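PDB 3WKY: prophenoloxidase b from Marsupenaeus japonicus, which probably oxidises phenols, hydroxylating monophenols and oxidising o-diphenols at a type 3 dicopper centre once its proenzyme form is activated. Local coordinates for residues N456-I461 against N470-I475. Residues are numbered along the deposited sequence; the frame is centred on the assembly and turned at random. Where two conformers were deposited one is given.
Sequences NSSSGI and NITVHI. With NAG (2-acetamido-2-deoxy-beta-D-glucopyranose), chain C; NAG (2-acetamido-2-deoxy-beta-D-glucopyranose), chain H; EDO (1,2-ethanediol), chain L.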
loop_
_atom_site.group_PDB
_atom_site.type_symbol
_atom_site.label_atom_id
_atom_site.label_comp_id
_atom_site.label_asym_id
_atom_site.label_seq_id
_atom_site.Cartn_x
_atom_site.Cartn_y
_atom_site.Cartn_z
ATOM N N ASN A 456 17.268 50.256 3.954
ATOM C CA ASN A 456 18.634 50.290 4.474
ATOM C C ASN A 456 18.852 49.122 5.446
ATOM O O ASN A 456 18.298 49.104 6.548
ATOM C CB ASN A 456 18.862 51.644 5.171
ATOM C CG ASN A 456 20.302 51.858 5.634
ATOM O OD1 ASN A 456 21.096 50.916 5.723
ATOM N ND2 ASN A 456 20.639 53.122 5.938
ATOM N N SER A 457 19.661 48.147 5.046
ATOM C CA SER A 457 19.854 46.954 5.871
ATOM C C SER A 457 20.951 47.113 6.915
ATOM O O SER A 457 21.129 46.245 7.768
ATOM C CB SER A 457 20.148 45.729 4.999
ATOM O OG SER A 457 21.397 45.839 4.335
ATOM N N SER A 458 21.665 48.234 6.868
ATOM C CA SER A 458 22.824 48.430 7.738
ATOM C C SER A 458 22.469 48.670 9.203
ATOM O O SER A 458 23.333 48.650 10.071
ATOM C CB SER A 458 23.720 49.537 7.187
ATOM O OG SER A 458 24.373 49.083 6.015
ATOM N N SER A 459 21.189 48.876 9.483
ATOM C CA SER A 459 20.733 48.923 10.861
ATOM C C SER A 459 20.702 47.514 11.438
ATOM O O SER A 459 20.717 47.333 12.656
ATOM C CB SER A 459 19.336 49.537 10.934
ATOM O OG SER A 459 18.543 49.069 9.854
ATOM N N GLY A 460 20.654 46.513 10.560
ATOM C CA GLY A 460 20.520 45.137 11.007
ATOM C C GLY A 460 21.796 44.316 10.921
ATOM O O GLY A 460 22.063 43.475 11.786
ATOM N N ILE A 461 22.562 44.548 9.860
ATOM C CA ILE A 461 23.802 43.829 9.609
ATOM C C ILE A 461 24.959 44.812 9.529
ATOM O O ILE A 461 24.882 45.814 8.809
ATOM C CB ILE A 461 23.738 43.082 8.269
ATOM C CG1 ILE A 461 22.642 42.008 8.304
ATOM C CG2 ILE A 461 25.084 42.449 7.946
ATOM C CD1 ILE A 461 22.337 41.415 6.935
ATOM N N ASN A 470 32.951 53.144 6.280
ATOM C CA ASN A 470 31.676 53.816 6.104
ATOM C C ASN A 470 30.944 53.133 4.956
ATOM O O ASN A 470 31.212 53.408 3.781
ATOM C CB ASN A 470 31.927 55.295 5.794
ATOM C CG ASN A 470 30.657 56.075 5.535
ATOM O OD1 ASN A 470 29.578 55.718 6.009
ATOM N ND2 ASN A 470 30.788 57.165 4.776
ATOM N N ILE A 471 30.038 52.218 5.292
ATOM C CA ILE A 471 29.358 51.429 4.271
ATOM C C ILE A 471 27.880 51.220 4.610
ATOM O O ILE A 471 27.525 50.924 5.754
ATOM C CB ILE A 471 30.075 50.072 4.042
ATOM C CG1 ILE A 471 29.394 49.271 2.929
ATOM C CG2 ILE A 471 30.136 49.266 5.329
ATOM C CD1 ILE A 471 29.339 49.993 1.593
ATOM N N THR A 472 27.027 51.429 3.612
ATOM C CA THR A 472 25.590 51.197 3.742
ATOM C C THR A 472 25.140 50.261 2.630
ATOM O O THR A 472 25.467 50.481 1.462
ATOM C CB THR A 472 24.790 52.512 3.631
ATOM O OG1 THR A 472 25.061 53.340 4.769
ATOM C CG2 THR A 472 23.285 52.231 3.564
ATOM N N VAL A 473 24.389 49.226 2.992
ATOM C CA VAL A 473 23.892 48.290 1.997
ATOM C C VAL A 473 22.390 48.446 1.880
ATOM O O VAL A 473 21.650 48.207 2.841
ATOM C CB VAL A 473 24.243 46.834 2.352
ATOM C CG1 VAL A 473 23.603 45.878 1.358
ATOM C CG2 VAL A 473 25.756 46.649 2.367
ATOM N N HIS A 474 21.949 48.879 0.706
ATOM C CA HIS A 474 20.528 48.994 0.423
ATOM C C HIS A 474 20.070 47.701 -0.234
ATOM O O HIS A 474 20.812 47.101 -1.022
ATOM C CB HIS A 474 20.258 50.182 -0.502
ATOM C CG HIS A 474 20.615 51.507 0.099
ATOM N ND1 HIS A 474 19.852 52.106 1.079
ATOM C CD2 HIS A 474 21.648 52.349 -0.143
ATOM C CE1 HIS A 474 20.403 53.259 1.419
ATOM N NE2 HIS A 474 21.492 53.430 0.692
ATOM N N ILE A 475 18.856 47.264 0.100
ATOM C CA ILE A 475 18.302 46.054 -0.500
ATOM C C ILE A 475 16.999 46.384 -1.205
ATOM O O ILE A 475 16.071 46.924 -0.595
ATOM C CB ILE A 475 18.073 44.947 0.542
ATOM C CG1 ILE A 475 19.406 44.547 1.181
ATOM C CG2 ILE A 475 17.398 43.732 -0.113
ATOM C CD1 ILE A 475 19.280 43.566 2.334
HETATM C C1 NAG C . 21.744 53.194 6.880
HETATM C C2 NAG C . 22.131 54.676 6.906
HETATM C C3 NAG C . 23.239 54.916 7.915
HETATM C C4 NAG C . 22.849 54.412 9.299
HETATM C C5 NAG C . 22.148 53.048 9.307
HETATM C C6 NAG C . 21.183 53.028 10.491
HETATM C C7 NAG C . 21.951 55.989 4.835
HETATM C C8 NAG C . 22.509 56.180 3.455
HETATM N N2 NAG C . 22.597 55.114 5.605
HETATM O O3 NAG C . 23.514 56.301 7.963
HETATM O O4 NAG C . 24.020 54.317 10.083
HETATM O O5 NAG C . 21.354 52.760 8.167
HETATM O O6 NAG C . 21.683 52.256 11.554
HETATM O O7 NAG C . 20.955 56.610 5.200
HETATM C C1 NAG H . 29.647 58.042 4.851
HETATM C C2 NAG H . 29.851 59.451 5.433
HETATM C C3 NAG H . 28.788 60.496 5.064
HETATM C C4 NAG H . 28.111 60.228 3.726
HETATM C C5 NAG H . 27.742 58.754 3.678
HETATM C C6 NAG H . 26.848 58.393 2.494
HETATM C C7 NAG H . 31.026 59.434 7.571
HETATM C C8 NAG H . 30.901 59.411 9.067
HETATM N N2 NAG H . 29.890 59.342 6.882
HETATM O O3 NAG H . 29.386 61.773 5.028
HETATM O O4 NAG H . 26.958 61.031 3.598
HETATM O O5 NAG H . 28.952 58.038 3.620
HETATM O O6 NAG H . 27.630 57.956 1.407
HETATM O O7 NAG H . 32.130 59.528 7.036
HETATM C C1 EDO L . 26.248 48.478 9.363
HETATM O O1 EDO L . 26.637 48.509 7.972
HETATM C C2 EDO L . 26.358 49.836 10.052
HETATM O O2 EDO L . 27.740 50.147 10.275
#
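The His474 ring meets Asn456 obliquely, with Asn456 CA 4.0 Å from ND1, and the two residues are paired across the antiparallel strands as a non-hydrogen-bonded pair. In the conformer described, Thr472 CG2 lies over one face of the imidazole, offset toward the rim and 3.5 Å above the plane. The acetamido methyl C8 of the N-acetylglucosamine on Asn456 sits at the ring edge, while NE2 itself is hydrogen-bonded to Glu165 OE1 of strand 165-169. In Asn456, CG stands anti to the backbone N (chi1 -174°), and ND2 carries the sugar through its covalent N-glycosidic bond to C1. Its other branch, OD1, rests 3.3 Å from Thr472 CG2 and accepts from Ser458 N, closing an Asx turn. The same sugar, through N2, donates to OG1 of this Thr472 conformer at 3.1 Å.

Beyond the pair, Val473 O is gripped twice by Ser457: the backbone N approaches nearly in line with the C=O at 3.0 Å, and OG donates from above the carbonyl plane at 2.8 Å. Ser457 CB meanwhile packs against Ile475 CD1 at 3.5 Å. Ser458 OG accepts from Val473 N at 3.0 Å and donates a hydrogen bond to O1 of an ethanediol, probably from the crystallisation liquor. An alanine at Ser457 would probably leave Val473 O with the backbone N alone from this residue, loosening the hold on the turn. The two serines, through both hydroxyls and one backbone N, thus continue the bonding between strands 445-456 and 472-481 where the first chain turns away, satisfying both buried polar backbone atoms of Val473 within the Ig-like hemocyanin domain.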